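Local atomic coordinates of phage-related protein (Bordetella bronchiseptica RB50, PDB entry 3BJQ), a protein that probably serves as a major capsid protein of a bacteriophage, the repeated subunit from which the viral shell is built. Residues K32-V37 and Q129-P134; A149-P154 and K160-A165; T164-I169 and G174-R179; R184-A189 and E309-P314; P194-R199 and K214-V219. One frame throughout, in Å; residues are numbered along the deposited sequence.

In the fold
Contact 1 lies about 5 Å from the centre of the chain, measured centre to centre, and is built from apolar side chains at the end of helix 105-131. The other four gather farther out, round the six-stranded mixed sheet. Contacts 1, 3 and 4 are buried, contacts 2 and 5 partly buried. Contacts 2 and 3 share helix 158-173, the first holding its early turns through an indole-carboxylate hydrogen bond and a water, the second covering its middle turns with a proline. Contact 4 brings backbone against backbone through a glycine. Contact 5 lays a leucine methyl over the guanidinium face of an exposed arginine near another subunit. Trp-151 packing on Trp-217 joins contacts 2 and 5.

Contact 1 (K32-V37 and Q129-P134); sequences KKLFPV and QIALDP
The methyl group of Ala-131 touches two neighbouring side chains, 3.8 Å from Leu-34 CD2 and 4.0 Å from Phe-35 CE1. It meets the phenyl ring at its edge, near the ring plane. Ile-130 completes the packed part: its CG2 branch comes obliquely to Phe-35 CZ, 3.9 Å away. With CG anti to the carbonyl carbon (chi1 -64°), Phe-35 carries its ring to the last turn of helix 105-131, edge toward Ala-131, and CE1 and CZ, adjacent atoms of one ring, serve two successive residues of that turn. Phe-263 meets the same ring edge-to-face, while Pro-297 of strand 286-299 touches both Phe-35 and Ile-130.

The other side of segment 32-37 is quite different. Lys-32 and Lys-33 are exposed and take no part in the apolar patch; Lys-33 NZ is paired with Glu-221 in a salt bridge. Ile-130 itself is only partly buried. Not one hydrogen bond spans the two segments. The join between the N-terminal part of the chain and the end of the long helix therefore depends on shape and on the burial of hydrocarbon.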
# COMPACT_ATOMS: atom_id res chain seq x y z
N LYS E 32 -10.27 23.37 30.15
CA LYS E 32 -10.27 21.91 29.92
C LYS E 32 -9.31 21.17 30.85
O LYS E 32 -9.36 19.95 30.94
CB LYS E 32 -9.96 21.61 28.46
CG LYS E 32 -10.95 22.23 27.51
CD LYS E 32 -10.59 22.07 26.03
CE LYS E 32 -11.81 22.33 25.16
NZ LYS E 32 -11.59 22.15 23.68
N LYS E 33 -8.46 21.91 31.56
CA LYS E 33 -7.56 21.29 32.54
C LYS E 33 -8.27 21.03 33.86
O LYS E 33 -7.81 20.24 34.68
CB LYS E 33 -6.34 22.17 32.78
CG LYS E 33 -5.38 22.28 31.58
CD LYS E 33 -4.56 21.03 31.42
CE LYS E 33 -3.70 21.11 30.17
NZ LYS E 33 -2.36 20.42 30.35
N LEU E 34 -9.38 21.74 34.08
CA LEU E 34 -10.24 21.55 35.24
C LEU E 34 -11.46 20.71 34.86
O LEU E 34 -11.96 19.94 35.67
CB LEU E 34 -10.73 22.89 35.79
CG LEU E 34 -9.74 23.77 36.57
CD1 LEU E 34 -8.71 24.39 35.62
CD2 LEU E 34 -10.49 24.84 37.33
N PHE E 35 -11.92 20.87 33.61
CA PHE E 35 -13.13 20.23 33.12
C PHE E 35 -12.86 19.52 31.81
O PHE E 35 -13.30 20.00 30.74
CB PHE E 35 -14.19 21.30 32.86
CG PHE E 35 -14.65 22.04 34.09
CD1 PHE E 35 -14.01 23.19 34.50
CD2 PHE E 35 -15.75 21.61 34.80
CE1 PHE E 35 -14.46 23.89 35.61
CE2 PHE E 35 -16.20 22.29 35.91
CZ PHE E 35 -15.55 23.44 36.32
N PRO E 36 -12.16 18.36 31.85
CA PRO E 36 -11.85 17.66 30.62
C PRO E 36 -13.07 17.27 29.80
O PRO E 36 -14.13 16.94 30.34
CB PRO E 36 -11.09 16.42 31.10
CG PRO E 36 -10.53 16.82 32.35
CD PRO E 36 -11.60 17.64 33.00
N VAL E 37 -12.91 17.31 28.48
CA VAL E 37 -13.98 16.99 27.57
C VAL E 37 -14.30 15.49 27.55
O VAL E 37 -13.43 14.65 27.38
CB VAL E 37 -13.70 17.54 26.14
CG1 VAL E 37 -14.83 17.16 25.19
CG2 VAL E 37 -13.54 19.05 26.19
N GLN E 129 -16.65 30.35 35.82
CA GLN E 129 -17.90 30.71 36.48
C GLN E 129 -18.36 29.63 37.46
O GLN E 129 -18.95 29.94 38.50
CB GLN E 129 -18.95 31.01 35.40
CG GLN E 129 -20.21 31.75 35.84
CD GLN E 129 -19.95 33.18 36.27
OE1 GLN E 129 -18.85 33.73 36.07
NE2 GLN E 129 -20.96 33.81 36.87
N ILE E 130 -18.02 28.37 37.16
CA ILE E 130 -18.36 27.23 38.00
C ILE E 130 -17.30 26.98 39.06
O ILE E 130 -17.62 26.94 40.24
CB ILE E 130 -18.53 25.94 37.17
CG1 ILE E 130 -19.76 26.03 36.26
CG2 ILE E 130 -18.71 24.75 38.09
CD1 ILE E 130 -19.80 24.92 35.28
N ALA E 131 -16.05 26.79 38.64
CA ALA E 131 -14.98 26.44 39.59
C ALA E 131 -14.74 27.48 40.67
O ALA E 131 -14.43 27.12 41.80
CB ALA E 131 -13.71 26.15 38.86
N LEU E 132 -14.91 28.76 40.33
CA LEU E 132 -14.60 29.85 41.28
C LEU E 132 -15.84 30.40 42.00
O LEU E 132 -15.81 31.48 42.60
CB LEU E 132 -13.89 30.99 40.55
CG LEU E 132 -12.66 30.56 39.74
CD1 LEU E 132 -11.97 31.81 39.16
CD2 LEU E 132 -11.68 29.76 40.57
N ASP E 133 -16.91 29.62 41.97
CA ASP E 133 -18.15 29.97 42.64
C ASP E 133 -18.13 29.38 44.04
O ASP E 133 -18.20 28.15 44.18
CB ASP E 133 -19.31 29.41 41.84
CG ASP E 133 -20.65 29.76 42.43
OD1 ASP E 133 -20.70 30.42 43.48
OD2 ASP E 133 -21.65 29.31 41.84
N PRO E 134 -18.01 30.24 45.09
CA PRO E 134 -17.88 29.74 46.45
C PRO E 134 -19.13 29.01 46.95
O PRO E 134 -19.05 28.21 47.88
CB PRO E 134 -17.61 31.00 47.26
CG PRO E 134 -18.16 32.10 46.47
CD PRO E 134 -17.97 31.72 45.05

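Contact 2 (A149-P154 and K160-A165); sequences ARWTSP and KDVETA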
# COMPACT_ATOMS: atom_id res chain seq x y z
N ALA E 149 -3.67 38.29 54.88
CA ALA E 149 -3.67 36.88 54.51
C ALA E 149 -3.60 36.74 53.00
O ALA E 149 -3.27 35.66 52.50
CB ALA E 149 -4.92 36.18 55.05
N ARG E 150 -3.91 37.82 52.28
CA ARG E 150 -3.81 37.83 50.82
C ARG E 150 -2.35 37.78 50.41
O ARG E 150 -1.49 38.38 51.06
CB ARG E 150 -4.48 39.06 50.21
CG ARG E 150 -5.95 39.11 50.46
CD ARG E 150 -6.52 40.43 50.01
NE ARG E 150 -7.98 40.41 50.11
CZ ARG E 150 -8.77 41.43 49.82
NH1 ARG E 150 -8.27 42.58 49.41
NH2 ARG E 150 -10.08 41.28 49.95
N TRP E 151 -2.08 37.07 49.30
CA TRP E 151 -0.72 36.71 48.89
C TRP E 151 0.16 37.88 48.48
O TRP E 151 1.38 37.72 48.32
CB TRP E 151 -0.79 35.68 47.75
CG TRP E 151 -1.33 34.34 48.17
CD1 TRP E 151 -2.00 34.03 49.33
CD2 TRP E 151 -1.29 33.13 47.40
NE1 TRP E 151 -2.32 32.71 49.35
CE2 TRP E 151 -1.93 32.13 48.17
CE3 TRP E 151 -0.77 32.79 46.15
CZ2 TRP E 151 -2.04 30.82 47.74
CZ3 TRP E 151 -0.88 31.48 45.72
CH2 TRP E 151 -1.50 30.51 46.52
N THR E 152 -0.47 39.02 48.24
CA THR E 152 0.21 40.28 47.97
C THR E 152 0.87 40.85 49.23
O THR E 152 1.77 41.69 49.13
CB THR E 152 -0.78 41.31 47.43
OG1 THR E 152 -1.93 41.34 48.28
CG2 THR E 152 -1.23 40.94 46.01
N SER E 153 0.43 40.41 50.41
CA SER E 153 1.05 40.80 51.65
C SER E 153 2.28 39.94 51.96
O SER E 153 2.23 38.71 51.84
CB SER E 153 0.08 40.69 52.82
OG SER E 153 0.74 40.93 54.06
N PRO E 154 3.38 40.57 52.41
CA PRO E 154 4.53 39.77 52.81
C PRO E 154 4.22 38.85 54.00
O PRO E 154 4.91 37.85 54.18
CB PRO E 154 5.56 40.82 53.20
CG PRO E 154 4.77 42.03 53.55
CD PRO E 154 3.63 42.01 52.58
N LYS E 160 1.22 27.44 53.27
CA LYS E 160 0.27 26.96 54.26
C LYS E 160 -1.16 26.87 53.70
O LYS E 160 -1.89 25.94 54.00
CB LYS E 160 0.31 27.88 55.48
CG LYS E 160 -0.72 27.62 56.58
CD LYS E 160 -0.48 26.31 57.30
CE LYS E 160 -1.50 26.11 58.44
NZ LYS E 160 -1.35 27.13 59.53
N ASP E 161 -1.57 27.87 52.93
CA ASP E 161 -2.91 27.85 52.32
C ASP E 161 -3.07 26.66 51.37
O ASP E 161 -4.09 25.98 51.37
CB ASP E 161 -3.19 29.15 51.55
CG ASP E 161 -3.18 30.39 52.45
OD1 ASP E 161 -3.56 30.29 53.62
OD2 ASP E 161 -2.79 31.46 51.96
N VAL E 162 -2.03 26.42 50.57
CA VAL E 162 -2.00 25.34 49.62
C VAL E 162 -1.91 23.96 50.29
O VAL E 162 -2.58 23.02 49.85
CB VAL E 162 -0.87 25.55 48.59
CG1 VAL E 162 -0.72 24.33 47.70
CG2 VAL E 162 -1.19 26.81 47.75
N GLU E 163 -1.11 23.83 51.35
CA GLU E 163 -1.06 22.54 52.09
C GLU E 163 -2.40 22.24 52.77
O GLU E 163 -2.83 21.09 52.82
CB GLU E 163 0.06 22.48 53.12
CG GLU E 163 1.50 22.49 52.55
CD GLU E 163 1.80 21.37 51.55
OE1 GLU E 163 1.03 20.37 51.49
OE2 GLU E 163 2.81 21.50 50.82
N THR E 164 -3.06 23.28 53.27
CA THR E 164 -4.40 23.12 53.86
C THR E 164 -5.40 22.63 52.80
O THR E 164 -6.26 21.79 53.08
CB THR E 164 -4.89 24.44 54.49
OG1 THR E 164 -4.06 24.76 55.60
CG2 THR E 164 -6.34 24.35 54.97
N ALA E 165 -5.27 23.14 51.58
CA ALA E 165 -6.13 22.73 50.44
C ALA E 165 -5.86 21.27 50.06
O ALA E 165 -6.78 20.47 49.85
CB ALA E 165 -5.89 23.64 49.24
O HOH W 1 -2.30 33.54 53.38
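The indole of Trp-151 and the carboxylate of Asp-161 lie nearly coplanar, their planes 9° apart, and meet edge to edge. NE1 of Trp-151 donates to Asp-161 OD2 over 2.9 Å with an N-H...O angle of 152°, the acceptor tilted 19° from the ring plane and using its anti lone pair. Ala-149 O lies at the same indole's edge, in plane. Val-162 CG2 comes to the far end of the ring system obliquely, 3.9 Å from Trp-151 CH2. More of the indole is packed by Leu-145, by Ala-189 and Cys-190 of helix 184-191, and by Val-245.

One water ties the polar side together, donating to Ala-149 O at an unusually short modelled 2.5 Å and to Asp-161 OD2 at 2.6 Å. A single carboxylate oxygen thus accepts from both the indole and the water. Asp-161 is placed for this by having CG anti to the carbonyl carbon, which lets its carboxylate reach the type I turn Arg-150 to Ser-153 from the early part of helix 158-173.

Two donors on OD2 would be expected to favour the ionised carboxylate, and the indole N-H of the buried Trp-151 gains a partner, which would help to hold the ring's rotation.

Contact 3 (T164-I169 and G174-R179); sequences TAKEAI and GMEPNR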
# COMPACT_ATOMS: atom_id res chain seq x y z
N THR E 164 -3.06 23.28 53.27
CA THR E 164 -4.40 23.12 53.86
C THR E 164 -5.40 22.63 52.80
O THR E 164 -6.26 21.79 53.08
CB THR E 164 -4.89 24.44 54.49
OG1 THR E 164 -4.06 24.76 55.60
CG2 THR E 164 -6.34 24.35 54.97
N ALA E 165 -5.27 23.14 51.58
CA ALA E 165 -6.13 22.73 50.44
C ALA E 165 -5.86 21.27 50.06
O ALA E 165 -6.78 20.47 49.85
CB ALA E 165 -5.89 23.64 49.24
N LYS E 166 -4.58 20.91 49.98
CA LYS E 166 -4.20 19.56 49.63
C LYS E 166 -4.77 18.56 50.63
O LYS E 166 -5.33 17.54 50.25
CB LYS E 166 -2.68 19.45 49.59
CG LYS E 166 -2.05 20.14 48.38
CD LYS E 166 -0.55 20.23 48.49
CE LYS E 166 0.15 18.86 48.56
NZ LYS E 166 1.53 19.00 49.15
N GLU E 167 -4.63 18.87 51.92
CA GLU E 167 -5.11 17.99 52.98
C GLU E 167 -6.62 17.84 52.92
O GLU E 167 -7.12 16.73 53.08
CB GLU E 167 -4.69 18.51 54.37
CG GLU E 167 -3.20 18.40 54.66
N ALA E 168 -7.35 18.95 52.74
CA ALA E 168 -8.82 18.90 52.70
C ALA E 168 -9.30 17.92 51.65
O ALA E 168 -10.15 17.08 51.92
CB ALA E 168 -9.40 20.27 52.42
N ILE E 169 -8.73 18.02 50.45
CA ILE E 169 -9.10 17.15 49.34
C ILE E 169 -8.67 15.71 49.57
O ILE E 169 -9.49 14.80 49.49
CB ILE E 169 -8.47 17.64 48.01
CG1 ILE E 169 -9.07 19.00 47.60
CG2 ILE E 169 -8.67 16.61 46.92
CD1 ILE E 169 -8.25 19.70 46.49
N GLY E 174 -9.23 10.54 49.19
CA GLY E 174 -8.16 9.52 49.25
C GLY E 174 -7.17 9.52 48.10
O GLY E 174 -6.51 8.50 47.77
N MSE E 175 -7.07 10.69 47.46
CA MSE E 175 -6.10 10.95 46.42
C MSE E 175 -5.61 12.37 46.57
O MSE E 175 -6.35 13.25 47.03
CB MSE E 175 -6.70 10.79 45.01
CG MSE E 175 -7.05 9.39 44.69
SE MSE E 175 -8.00 9.16 43.07
CE MSE E 175 -9.43 10.14 43.43
N GLU E 176 -4.36 12.58 46.16
CA GLU E 176 -3.75 13.92 46.17
C GLU E 176 -4.35 14.72 45.03
O GLU E 176 -4.57 14.16 43.94
CB GLU E 176 -2.23 13.84 45.96
CG GLU E 176 -1.46 13.11 47.09
CD GLU E 176 -1.45 13.87 48.44
OE1 GLU E 176 -1.26 15.11 48.46
OE2 GLU E 176 -1.62 13.20 49.48
N PRO E 177 -4.63 16.01 45.26
CA PRO E 177 -5.02 16.84 44.13
C PRO E 177 -3.84 16.91 43.16
O PRO E 177 -2.69 16.87 43.60
CB PRO E 177 -5.32 18.20 44.75
CG PRO E 177 -4.63 18.21 46.03
CD PRO E 177 -4.59 16.79 46.51
N ASN E 178 -4.12 16.98 41.86
CA ASN E 178 -3.07 17.01 40.85
C ASN E 178 -3.11 18.23 39.93
O ASN E 178 -2.31 18.31 38.98
CB ASN E 178 -3.12 15.72 40.02
CG ASN E 178 -4.45 15.49 39.38
OD1 ASN E 178 -5.38 16.29 39.54
ND2 ASN E 178 -4.57 14.40 38.64
N ARG E 179 -4.01 19.16 40.21
CA ARG E 179 -4.13 20.38 39.44
C ARG E 179 -4.16 21.56 40.37
O ARG E 179 -5.00 21.60 41.26
CB ARG E 179 -5.44 20.45 38.68
CG ARG E 179 -5.62 19.47 37.61
CD ARG E 179 -4.82 19.79 36.37
NE ARG E 179 -5.13 18.74 35.41
CZ ARG E 179 -4.59 17.53 35.44
NH1 ARG E 179 -3.65 17.24 36.32
NH2 ARG E 179 -4.96 16.63 34.55
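Lys-166 lies across Pro-177 at about a right angle. From CB, chi1 of -73° sets CG anti to the carbonyl carbon, where it touches Pro-177 CG at 4.0 Å; the same proline carbon is 3.9 Å from Lys-166 CA. The chain bends about the CG-CD bond (chi3 62°), which brings CE to 4.0 Å from Glu-176 OE1. The tip passes that carboxylate without bonding it, Lys-166 NZ being 4.8 Å from Glu-176 OE1, although the opposite charges of Lys-166 and Glu-176 may still attract weakly. The real partners of NZ are Glu-163, in a salt bridge one turn earlier, and the carbonyl oxygen of Trp-217.

Ile-169, one turn on, supplies the apolar half. Its CD1 reaches Pro-177 CB at 3.7 Å, and its CG2 branch lies 4.1 Å from Met-175 O, the carbonyl of a selenomethionine. Pro-177 is thus seated between the two helix residues, its CD 3.9 Å from Lys-166 O.

The chain can fold back like this because helix 158-173 ends at Gly-174, whose positive phi (74°) turns it into the returning segment. Helix 158-173 is the helical link of a beta-alpha-beta crossover between strands 142-144 and 179-183, parallel members of one sheet. Ala-165 and Ile-169 face that sheet through Leu-247 of strand 245-248 and Tyr-306 of strand 305-309, while Asn-178 and Arg-179, at the start of strand 179-183, form a classic beta bulge opposite Gly-248.

Contact 4 (R184-A189 and E309-P314); sequences RKALSA and EDAGLP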
# COMPACT_ATOMS: atom_id res chain seq x y z
N ARG E 184 -3.42 34.78 37.15
CA ARG E 184 -2.33 35.67 36.78
C ARG E 184 -1.89 36.52 37.98
O ARG E 184 -0.70 36.61 38.29
CB ARG E 184 -2.86 36.56 35.65
CG ARG E 184 -1.88 37.48 34.99
CD ARG E 184 -2.57 38.15 33.79
NE ARG E 184 -3.51 39.17 34.21
CZ ARG E 184 -3.31 40.48 34.11
NH1 ARG E 184 -2.19 40.97 33.59
NH2 ARG E 184 -4.24 41.32 34.53
N LYS E 185 -2.87 37.12 38.66
CA LYS E 185 -2.63 37.93 39.84
C LYS E 185 -2.02 37.16 41.01
O LYS E 185 -1.12 37.65 41.67
CB LYS E 185 -3.92 38.58 40.31
CG LYS E 185 -4.33 39.75 39.47
CD LYS E 185 -5.74 40.22 39.86
CE LYS E 185 -6.06 41.60 39.29
NZ LYS E 185 -5.59 41.77 37.89
N ALA E 186 -2.52 35.96 41.28
CA ALA E 186 -1.94 35.13 42.34
C ALA E 186 -0.52 34.70 41.98
O ALA E 186 0.35 34.64 42.86
CB ALA E 186 -2.80 33.92 42.63
N LEU E 187 -0.26 34.40 40.71
CA LEU E 187 1.11 34.07 40.28
C LEU E 187 2.07 35.25 40.48
O LEU E 187 3.19 35.08 40.95
CB LEU E 187 1.17 33.57 38.84
CG LEU E 187 2.56 33.14 38.34
CD1 LEU E 187 3.18 32.05 39.18
CD2 LEU E 187 2.52 32.68 36.88
N SER E 188 1.62 36.45 40.13
CA SER E 188 2.42 37.66 40.37
C SER E 188 2.79 37.84 41.84
O SER E 188 3.90 38.25 42.17
CB SER E 188 1.63 38.90 39.95
OG SER E 188 1.20 38.77 38.62
N ALA E 189 1.81 37.60 42.71
CA ALA E 189 1.99 37.73 44.14
C ALA E 189 3.06 36.77 44.62
O ALA E 189 3.85 37.09 45.50
CB ALA E 189 0.70 37.50 44.88
N GLU E 309 -10.35 32.06 47.58
CA GLU E 309 -10.74 33.33 46.98
C GLU E 309 -9.83 34.49 47.38
O GLU E 309 -9.37 34.57 48.52
CB GLU E 309 -12.15 33.74 47.41
CG GLU E 309 -13.28 32.84 47.07
CD GLU E 309 -14.61 33.50 47.45
OE1 GLU E 309 -15.08 34.37 46.67
OE2 GLU E 309 -15.17 33.16 48.52
N ASP E 310 -9.61 35.40 46.43
CA ASP E 310 -8.93 36.68 46.65
C ASP E 310 -7.44 36.67 46.98
O ASP E 310 -6.90 37.68 47.43
CB ASP E 310 -9.74 37.52 47.64
CG ASP E 310 -11.15 37.80 47.14
OD1 ASP E 310 -11.35 37.69 45.90
OD2 ASP E 310 -12.04 38.12 47.96
N ALA E 311 -6.78 35.55 46.72
CA ALA E 311 -5.34 35.45 46.96
C ALA E 311 -4.58 36.61 46.31
O ALA E 311 -3.69 37.20 46.92
CB ALA E 311 -4.82 34.12 46.46
N GLY E 312 -4.96 36.97 45.10
CA GLY E 312 -4.22 37.96 44.34
C GLY E 312 -4.65 39.41 44.47
O GLY E 312 -4.13 40.25 43.75
N LEU E 313 -5.60 39.70 45.35
CA LEU E 313 -6.06 41.07 45.57
C LEU E 313 -5.09 41.82 46.52
O LEU E 313 -4.46 41.20 47.39
CB LEU E 313 -7.47 41.11 46.17
CG LEU E 313 -8.71 40.84 45.31
CD1 LEU E 313 -9.96 40.90 46.17
CD2 LEU E 313 -8.82 41.80 44.11
N PRO E 314 -4.96 43.15 46.35
CA PRO E 314 -4.11 43.94 47.23
C PRO E 314 -4.49 43.76 48.69
O PRO E 314 -5.67 43.69 49.00
CB PRO E 314 -4.39 45.38 46.79
CG PRO E 314 -4.83 45.27 45.39
CD PRO E 314 -5.60 43.99 45.31
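Ala-186 and Gly-312 bring their CA atoms to 4.1 Å, joining the first turn of helix 184-191 to a type I beta turn that runs from Asp-310 to Leu-313. The absence of a side chain on Gly-312 allows this spacing, since the direction a CB would take runs against Lys-185 CB and Ala-186 N. The turn follows strand 305-309 of the mixed sheet, and the helix follows strand 179-183 of the same sheet, so two strand exits are packed together.

Arg-184 opens the helix and takes its bonds away from the turn, with NH2 in a salt bridge to Asp-239. Lys-185 does touch the turn, but with the root of its side chain: CB rests 3.8 Å from Gly-312 O. From there the chain leads away, bending at its last torsion (chi4 42°), and NZ joins Arg-184 on Asp-239 through the other carboxylate oxygen. Ala-186 makes the closest backbone approach, its N 4.0 Å from Gly-312 CA. The approach is packing; the N-H itself is bonded to Ser-183 OG. The Ala-186 methyl meets that of Ala-311, and both also lie on Val-245 of the intervening strand 245-248.

Ser-188 steadies the helix: its OG donates to Arg-184 O at 2.9 Å and its N to the same oxygen, the two donors arriving from opposite faces of the carbonyl plane. Ala-189 points its CB toward the turn and packs on Trp-151, while its N donates to Lys-185 O at 3.1 Å.

Contact 5 (P194-R199 and K214-V219); sequences PKLIER and KALWEV
Arg-199 and Leu-216 have the nearest CA atoms of the two segments, 9.0 Å apart, a spacing wide enough for side chains to fill the gap between short helix 194-199 and the end of helix 210-217. Leu-216 is the hub. Its CD1 methyl sits over one face of the Arg-199 guanidinium, above its centre and 3.8 Å from CZ, while CD2 turns to Leu-196 CD2 at 4.1 Å. Arg-199 extends CG anti to its backbone N (chi1 176°) and then bends at chi2 (67°), which brings the face of the guanidinium over Leu-216 CD1; its CG is 3.9 Å from the same methyl. Deeper in, Leu-196 CD1 approaches Trp-217 CZ2 obliquely at 4.3 Å.

Polar ends are held from outside. Arg-199 NH1 bonds Glu-206 O of a neighbouring subunit, so one face of the guanidinium packs on hydrocarbon within the chain while an N-H reaches across the interface. Trp-217 NE1 bonds Thr-159 OG1 of helix 158-173.

Both helices belong to the connection between the parallel strands 179-183 and 221-230, a beta-alpha-beta crossover, and an arrangement of helices packed about a mixed sheet is consistent with the axial domain of HK97-like capsid proteins.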
# COMPACT_ATOMS: atom_id res chain seq x y z
N PRO E 194 8.27 37.02 49.91
CA PRO E 194 9.46 36.84 50.74
C PRO E 194 9.63 35.46 51.39
O PRO E 194 10.76 35.00 51.57
CB PRO E 194 9.31 37.95 51.80
CG PRO E 194 7.86 38.23 51.84
CD PRO E 194 7.44 38.13 50.42
N LYS E 195 8.53 34.81 51.75
CA LYS E 195 8.62 33.49 52.39
C LYS E 195 9.10 32.49 51.38
O LYS E 195 9.91 31.64 51.69
CB LYS E 195 7.27 33.04 52.97
CG LYS E 195 6.82 33.75 54.23
CD LYS E 195 5.69 32.99 54.92
CE LYS E 195 5.30 33.57 56.30
NZ LYS E 195 4.66 34.91 56.20
N LEU E 196 8.58 32.60 50.16
CA LEU E 196 8.98 31.68 49.07
C LEU E 196 10.43 31.94 48.61
O LEU E 196 11.21 31.00 48.42
CB LEU E 196 8.00 31.79 47.90
CG LEU E 196 6.52 31.47 48.23
CD1 LEU E 196 5.62 31.52 46.97
CD2 LEU E 196 6.40 30.15 48.82
N ILE E 197 10.79 33.21 48.51
CA ILE E 197 12.15 33.60 48.13
C ILE E 197 13.15 33.05 49.16
O ILE E 197 14.20 32.51 48.80
CB ILE E 197 12.25 35.13 47.99
CG1 ILE E 197 11.42 35.61 46.79
CG2 ILE E 197 13.70 35.59 47.82
CD1 ILE E 197 12.00 35.26 45.42
N GLU E 198 12.82 33.15 50.44
CA GLU E 198 13.75 32.69 51.49
C GLU E 198 13.88 31.17 51.43
O GLU E 198 14.96 30.61 51.64
CB GLU E 198 13.30 33.22 52.88
CG GLU E 198 13.46 32.29 54.06
CD GLU E 198 14.90 32.00 54.42
OE1 GLU E 198 15.78 32.78 53.99
OE2 GLU E 198 15.14 31.00 55.16
N ARG E 199 12.76 30.51 51.16
CA ARG E 199 12.72 29.06 51.05
C ARG E 199 13.64 28.51 49.93
O ARG E 199 14.18 27.41 50.07
CB ARG E 199 11.26 28.62 50.84
CG ARG E 199 11.03 27.14 50.63
CD ARG E 199 11.33 26.26 51.85
NE ARG E 199 11.13 24.85 51.48
CZ ARG E 199 12.00 24.12 50.76
NH1 ARG E 199 13.16 24.61 50.35
NH2 ARG E 199 11.69 22.86 50.44
N LYS E 214 5.77 23.81 41.68
CA LYS E 214 5.38 22.39 41.55
C LYS E 214 6.17 21.52 42.50
O LYS E 214 5.64 20.65 43.16
CB LYS E 214 5.65 21.87 40.13
CG LYS E 214 4.61 22.28 39.12
CD LYS E 214 5.10 22.04 37.70
CE LYS E 214 5.58 20.62 37.49
NZ LYS E 214 5.77 20.40 36.02
N ALA E 215 7.49 21.72 42.51
CA ALA E 215 8.36 20.94 43.39
C ALA E 215 8.16 21.29 44.87
O ALA E 215 8.17 20.41 45.74
CB ALA E 215 9.81 21.15 43.03
N LEU E 216 8.00 22.57 45.16
CA LEU E 216 7.78 23.02 46.53
C LEU E 216 6.45 22.51 47.11
O LEU E 216 6.39 22.03 48.24
CB LEU E 216 7.79 24.55 46.59
CG LEU E 216 8.57 25.21 47.71
CD1 LEU E 216 10.07 24.87 47.55
CD2 LEU E 216 8.34 26.72 47.66
N TRP E 217 5.39 22.62 46.32
CA TRP E 217 4.04 22.28 46.77
C TRP E 217 3.59 20.85 46.41
O TRP E 217 2.53 20.41 46.82
CB TRP E 217 3.06 23.32 46.25
CG TRP E 217 3.26 24.71 46.82
CD1 TRP E 217 3.94 25.06 47.96
CD2 TRP E 217 2.71 25.93 46.30
NE1 TRP E 217 3.87 26.42 48.16
CE2 TRP E 217 3.11 26.97 47.17
CE3 TRP E 217 1.93 26.24 45.19
CZ2 TRP E 217 2.76 28.30 46.95
CZ3 TRP E 217 1.57 27.57 44.98
CH2 TRP E 217 1.99 28.58 45.85
N GLU E 218 4.42 20.16 45.63
CA GLU E 218 4.20 18.76 45.26
C GLU E 218 2.83 18.55 44.62
O GLU E 218 2.06 17.70 45.07
CB GLU E 218 4.39 17.83 46.46
CG GLU E 218 5.81 17.86 47.01
CD GLU E 218 5.99 16.99 48.26
OE1 GLU E 218 4.99 16.38 48.74
OE2 GLU E 218 7.13 16.93 48.77
N VAL E 219 2.55 19.36 43.61
CA VAL E 219 1.39 19.20 42.78
C VAL E 219 1.87 18.85 41.38
O VAL E 219 2.78 19.50 40.83
CB VAL E 219 0.50 20.47 42.71
CG1 VAL E 219 -0.16 20.75 44.08
CG2 VAL E 219 1.31 21.67 42.22